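Local coordinates for putative type VI secretion protein (Escherichia coli, PDB 6SKI), which probably serves as the VgrG spike at the tip of the type VI secretion system, its C-terminal part here bound to a second protein chain, at residues Gly779-Thr784 with Gly814-Val819; Pro795-Thr800 with Lys828-Lys833. All coordinates share one frame; numbering follows the deposited sequence.

Interactions 1 and 2 lie with their centres about 10 Å apart and alternate along the chain, so that in sequence 814-819 falls between the two strands of interaction 2. They meet directly. Tyr796 OH approaches Ala817 N to 3.0 Å, a probable hydrogen bond, and the methyl Thr816 CG2 rests 3.4 Å from Tyr796 CE2 and 3.5 Å from Leu798 CD2. From the strand side of interaction 1, Leu783 CD1 reaches Phe831 CE2 at 3.5 Å. Side chains of 780-784 and of the loop 814-819 therefore cover the Tyr796, Leu798 and Phe831 face of the sheet in interaction 2, while both contacts also border the second protein chain.

Interaction 1 (Gly779-Thr784 with Gly814-Val819); sequences GGFILT and GKTAPV
Phe781 O takes two donors from one residue: Thr816 N at 2.9 Å, with a nearly straight N-H...O angle of 174° but tilted from the carbonyl plane, and Thr816 OG1 at 3.3 Å, which is only a weak bond. The hydroxyl can join in because it stands beside its own backbone N (chi1 -50°), on the same flank as the amide; it also lies near the plane of the Phe781 ring, at its edge, and 3.3 Å from Phe781 CB. Further along, Leu783 N donates to Gly814 O at 2.6 Å, and Val819 N closes the other end on Gly779 O at 2.7 Å. The segments run 156° apart, roughly antiparallel, but the pairing amounts to a single beta bridge, Ile782 with Lys815: an irregular loop is pinned against strand 780-784 without becoming a regular strand itself. At that bridge the two side chains lie alongside one another, Ile782 CG1 3.8 Å from Lys815 CG. Gly814 has a positive phi, a backbone shape that favours glycine. The charged end of the Lys815 side chain makes a cation-pi contact with Trp22 of the second protein chain, and residues 780-784 pair in parallel with a strand of that chain, carrying the sheet across the interface.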
loop_
_atom_site.group_PDB
_atom_site.type_symbol
_atom_site.label_atom_id
_atom_site.label_comp_id
_atom_site.label_asym_id
_atom_site.label_seq_id
_atom_site.Cartn_x
_atom_site.Cartn_y
_atom_site.Cartn_z
ATOM N N GLY B 779 -49.199 12.130 -6.862
ATOM C CA GLY B 779 -49.009 13.471 -7.362
ATOM C C GLY B 779 -47.550 13.719 -7.669
ATOM O O GLY B 779 -46.751 12.784 -7.787
ATOM N N GLY B 780 -47.201 14.992 -7.797
ATOM C CA GLY B 780 -45.835 15.360 -8.120
ATOM C C GLY B 780 -45.698 16.863 -8.204
ATOM O O GLY B 780 -46.637 17.616 -7.926
ATOM N N PHE B 781 -44.504 17.292 -8.601
ATOM C CA PHE B 781 -44.152 18.702 -8.665
ATOM C C PHE B 781 -43.954 19.149 -10.107
ATOM O O PHE B 781 -43.780 18.338 -11.020
ATOM C CB PHE B 781 -42.872 18.984 -7.873
ATOM C CG PHE B 781 -42.957 18.620 -6.423
ATOM C CD1 PHE B 781 -42.665 17.336 -6.001
ATOM C CD2 PHE B 781 -43.304 19.565 -5.479
ATOM C CE1 PHE B 781 -42.732 17.000 -4.669
ATOM C CE2 PHE B 781 -43.370 19.237 -4.148
ATOM C CZ PHE B 781 -43.086 17.952 -3.742
ATOM N N ILE B 782 -43.974 20.465 -10.298
ATOM C CA ILE B 782 -43.704 21.083 -11.591
ATOM C C ILE B 782 -42.808 22.290 -11.355
ATOM O O ILE B 782 -43.188 23.216 -10.634
ATOM C CB ILE B 782 -44.993 21.511 -12.320
ATOM C CG1 ILE B 782 -45.877 20.299 -12.616
ATOM C CG2 ILE B 782 -44.657 22.263 -13.602
ATOM C CD1 ILE B 782 -47.077 20.624 -13.473
ATOM N N LEU B 783 -41.630 22.288 -11.971
ATOM C CA LEU B 783 -40.645 23.341 -11.766
ATOM C C LEU B 783 -40.812 24.421 -12.823
ATOM O O LEU B 783 -40.840 24.126 -14.021
ATOM C CB LEU B 783 -39.224 22.783 -11.810
ATOM C CG LEU B 783 -38.127 23.802 -11.499
ATOM C CD1 LEU B 783 -38.174 24.235 -10.045
ATOM C CD2 LEU B 783 -36.771 23.235 -11.840
ATOM N N THR B 784 -40.919 25.666 -12.375
ATOM C CA THR B 784 -41.055 26.807 -13.265
ATOM C C THR B 784 -40.210 27.942 -12.703
ATOM O O THR B 784 -39.811 27.925 -11.535
ATOM C CB THR B 784 -42.531 27.211 -13.407
ATOM O OG1 THR B 784 -43.309 26.050 -13.718
ATOM C CG2 THR B 784 -42.724 28.219 -14.521
ATOM N N GLY B 814 -41.087 20.449 -17.208
ATOM C CA GLY B 814 -40.566 20.597 -15.867
ATOM C C GLY B 814 -41.362 19.843 -14.825
ATOM O O GLY B 814 -41.616 20.370 -13.741
ATOM N N LYS B 815 -41.746 18.610 -15.131
ATOM C CA LYS B 815 -42.598 17.818 -14.256
ATOM C C LYS B 815 -41.809 16.664 -13.658
ATOM O O LYS B 815 -41.076 15.967 -14.367
ATOM C CB LYS B 815 -43.823 17.286 -15.002
ATOM C CG LYS B 815 -44.701 18.365 -15.609
ATOM C CD LYS B 815 -45.933 17.782 -16.292
ATOM C CE LYS B 815 -46.204 16.347 -15.852
ATOM N NZ LYS B 815 -47.604 15.933 -16.122
ATOM N N THR B 816 -41.964 16.477 -12.353
ATOM C CA THR B 816 -41.336 15.388 -11.629
ATOM C C THR B 816 -41.964 14.056 -12.053
ATOM O O THR B 816 -42.962 14.013 -12.776
ATOM C CB THR B 816 -41.485 15.640 -10.126
ATOM O OG1 THR B 816 -41.067 16.979 -9.838
ATOM C CG2 THR B 816 -40.616 14.718 -9.311
ATOM N N ALA B 817 -41.349 12.952 -11.634
ATOM C CA ALA B 817 -42.010 11.672 -11.838
ATOM C C ALA B 817 -43.124 11.499 -10.807
ATOM O O ALA B 817 -42.998 11.972 -9.675
ATOM C CB ALA B 817 -41.016 10.519 -11.726
ATOM N N PRO B 818 -44.225 10.842 -11.172
ATOM C CA PRO B 818 -45.351 10.719 -10.238
ATOM C C PRO B 818 -44.965 9.948 -8.985
ATOM O O PRO B 818 -44.162 9.014 -9.027
ATOM C CB PRO B 818 -46.409 9.971 -11.059
ATOM C CG PRO B 818 -45.977 10.135 -12.487
ATOM C CD PRO B 818 -44.491 10.134 -12.433
ATOM N N VAL B 819 -45.544 10.356 -7.861
ATOM C CA VAL B 819 -45.312 9.681 -6.593
ATOM C C VAL B 819 -46.607 9.599 -5.792
ATOM O O VAL B 819 -47.030 8.515 -5.384
ATOM C CB VAL B 819 -44.222 10.384 -5.779
ATOM C CG1 VAL B 819 -44.579 11.845 -5.571
ATOM C CG2 VAL B 819 -44.033 9.684 -4.445
#

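Interaction 2 (Pro795-Thr800 with Lys828-Lys833); sequences PYRLTT and KVEFGK
Thr799 O is gripped twice by Lys828, through its backbone N at 3.0 Å and its ammonium NZ, also at 3.0 Å, the latter coming from above the carbonyl plane. Bends at chi2, chi3 and chi4 curl the lysine chain back over Thr799, whose OG1 receives a further, weak bond from NZ and sits 3.2 Å from Lys828 CG. In return Thr799 N donates to Lys828 O. One hydrogen-bonded pair along, Arg797 N and Glu830 O meet at 2.6 Å and Glu830 N answers to Arg797 O. Above this pair the side chains cross obliquely, with Glu830 OE2 at the edge of the guanidinium; at 4.0 Å between Glu830 OE2 and Arg797 NE this is a long salt bridge, its two planes 50° apart. The strands are antiparallel, 158° between their directions, and Gly832 N extends the bonding past the end of strand 828-831 onto Pro795 O. Strand 795-799 is central in a three-stranded antiparallel sheet, with 805-809 on its other side through backbone bonds of Tyr796 and Leu798, whereas 828-831 is outermost within this chain. On the face carrying Tyr796, Val829 and Phe831, Tyr796 CB touches Phe831 CD1 at 3.6 Å, approaching the ring obliquely, and Val829 CG2 at 3.9 Å; the same CG2 methyl covers one face of the Phe831 ring, off-centre toward its rim. Phe781 packs on Val829 from beyond. On the other face Arg797 rests on Ile805 and Gln807, and its NH1 forms a salt bridge with Asp228 of the second protein chain, a partner that probably does more to place the guanidinium than Glu830 does. Lys833 NZ hydrogen-bonds to Pro182 O of that chain.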
loop_
_atom_site.group_PDB
_atom_site.type_symbol
_atom_site.label_atom_id
_atom_site.label_comp_id
_atom_site.label_asym_id
_atom_site.label_seq_id
_atom_site.Cartn_x
_atom_site.Cartn_y
_atom_site.Cartn_z
ATOM N N PRO B 795 -32.383 18.302 -12.498
ATOM C CA PRO B 795 -32.410 17.155 -11.585
ATOM C C PRO B 795 -33.259 17.453 -10.360
ATOM O O PRO B 795 -33.416 18.604 -9.950
ATOM C CB PRO B 795 -30.936 16.971 -11.205
ATOM C CG PRO B 795 -30.184 17.634 -12.312
ATOM C CD PRO B 795 -31.018 18.819 -12.672
ATOM N N TYR B 796 -33.807 16.394 -9.770
ATOM C CA TYR B 796 -34.631 16.537 -8.580
ATOM C C TYR B 796 -34.419 15.349 -7.652
ATOM O O TYR B 796 -33.924 14.295 -8.055
ATOM C CB TYR B 796 -36.122 16.689 -8.932
ATOM C CG TYR B 796 -36.746 15.496 -9.622
ATOM C CD1 TYR B 796 -37.097 15.561 -10.960
ATOM C CD2 TYR B 796 -37.005 14.316 -8.938
ATOM C CE1 TYR B 796 -37.665 14.488 -11.598
ATOM C CE2 TYR B 796 -37.566 13.235 -9.570
ATOM C CZ TYR B 796 -37.898 13.328 -10.900
ATOM O OH TYR B 796 -38.465 12.256 -11.540
ATOM N N ARG B 797 -34.800 15.547 -6.393
ATOM C CA ARG B 797 -34.847 14.482 -5.396
ATOM C C ARG B 797 -36.096 14.702 -4.556
ATOM O O ARG B 797 -36.136 15.630 -3.743
ATOM C CB ARG B 797 -33.604 14.477 -4.510
ATOM C CG ARG B 797 -33.332 13.140 -3.846
ATOM C CD ARG B 797 -31.865 12.977 -3.521
ATOM N NE ARG B 797 -31.279 14.226 -3.049
ATOM C CZ ARG B 797 -30.187 14.780 -3.562
ATOM N NH1 ARG B 797 -29.558 14.196 -4.571
ATOM N NH2 ARG B 797 -29.728 15.919 -3.066
ATOM N N LEU B 798 -37.108 13.864 -4.746
ATOM C CA LEU B 798 -38.340 13.953 -3.973
ATOM C C LEU B 798 -38.279 12.933 -2.840
ATOM O O LEU B 798 -38.028 11.746 -3.074
ATOM C CB LEU B 798 -39.566 13.743 -4.867
ATOM C CG LEU B 798 -40.069 12.353 -5.269
ATOM C CD1 LEU B 798 -41.033 11.780 -4.237
ATOM C CD2 LEU B 798 -40.718 12.390 -6.640
ATOM N N THR B 799 -38.467 13.407 -1.610
ATOM C CA THR B 799 -38.422 12.569 -0.420
ATOM C C THR B 799 -39.777 12.615 0.271
ATOM O O THR B 799 -40.366 13.691 0.417
ATOM C CB THR B 799 -37.325 13.031 0.542
ATOM O OG1 THR B 799 -37.671 14.310 1.086
ATOM C CG2 THR B 799 -35.995 13.149 -0.187
ATOM N N THR B 800 -40.266 11.451 0.688
ATOM C CA THR B 800 -41.552 11.365 1.373
ATOM C C THR B 800 -41.383 11.536 2.878
ATOM O O THR B 800 -41.043 10.589 3.586
ATOM C CB THR B 800 -42.249 10.025 1.095
ATOM O OG1 THR B 800 -41.751 9.029 1.998
ATOM C CG2 THR B 800 -41.988 9.578 -0.333
ATOM N N LYS B 828 -41.457 16.430 -0.140
ATOM C CA LYS B 828 -40.678 17.620 -0.449
ATOM C C LYS B 828 -39.668 17.295 -1.539
ATOM O O LYS B 828 -39.118 16.190 -1.581
ATOM C CB LYS B 828 -39.963 18.172 0.790
ATOM C CG LYS B 828 -38.931 17.243 1.398
ATOM C CD LYS B 828 -39.005 17.264 2.914
ATOM C CE LYS B 828 -40.269 16.584 3.415
ATOM N NZ LYS B 828 -40.303 15.141 3.055
ATOM N N VAL B 829 -39.435 18.262 -2.420
ATOM C CA VAL B 829 -38.588 18.087 -3.592
ATOM C C VAL B 829 -37.362 18.977 -3.452
ATOM O O VAL B 829 -37.469 20.143 -3.053
ATOM C CB VAL B 829 -39.358 18.379 -4.892
ATOM C CG1 VAL B 829 -39.718 19.851 -4.999
ATOM C CG2 VAL B 829 -38.549 17.937 -6.100
ATOM N N GLU B 830 -36.194 18.409 -3.731
ATOM C CA GLU B 830 -34.947 19.151 -3.821
ATOM C C GLU B 830 -34.488 19.134 -5.270
ATOM O O GLU B 830 -34.345 18.061 -5.861
ATOM C CB GLU B 830 -33.876 18.540 -2.914
ATOM C CG GLU B 830 -34.172 18.667 -1.431
ATOM C CD GLU B 830 -34.593 17.352 -0.804
ATOM O OE1 GLU B 830 -35.721 17.276 -0.273
ATOM O OE2 GLU B 830 -33.794 16.394 -0.836
ATOM N N PHE B 831 -34.263 20.314 -5.838
ATOM C CA PHE B 831 -33.887 20.441 -7.239
ATOM C C PHE B 831 -32.388 20.677 -7.360
ATOM O O PHE B 831 -31.825 21.509 -6.642
ATOM C CB PHE B 831 -34.658 21.578 -7.908
ATOM C CG PHE B 831 -36.116 21.283 -8.101
ATOM C CD1 PHE B 831 -36.524 20.282 -8.961
ATOM C CD2 PHE B 831 -37.077 22.003 -7.417
ATOM C CE1 PHE B 831 -37.861 20.007 -9.138
ATOM C CE2 PHE B 831 -38.414 21.733 -7.592
ATOM C CZ PHE B 831 -38.807 20.734 -8.451
ATOM N N GLY B 832 -31.753 19.955 -8.272
ATOM C CA GLY B 832 -30.320 20.029 -8.472
ATOM C C GLY B 832 -29.910 21.189 -9.348
ATOM O O GLY B 832 -30.566 22.233 -9.387
ATOM N N LYS B 833 -28.807 21.004 -10.065
ATOM C CA LYS B 833 -28.227 22.050 -10.889
ATOM C C LYS B 833 -28.194 21.608 -12.345
ATOM O O LYS B 833 -28.226 20.416 -12.656
ATOM C CB LYS B 833 -26.813 22.407 -10.419
ATOM C CG LYS B 833 -26.634 22.353 -8.915
ATOM C CD LYS B 833 -26.747 23.723 -8.282
ATOM C CE LYS B 833 -27.185 23.612 -6.836
ATOM N NZ LYS B 833 -27.853 24.852 -6.367
#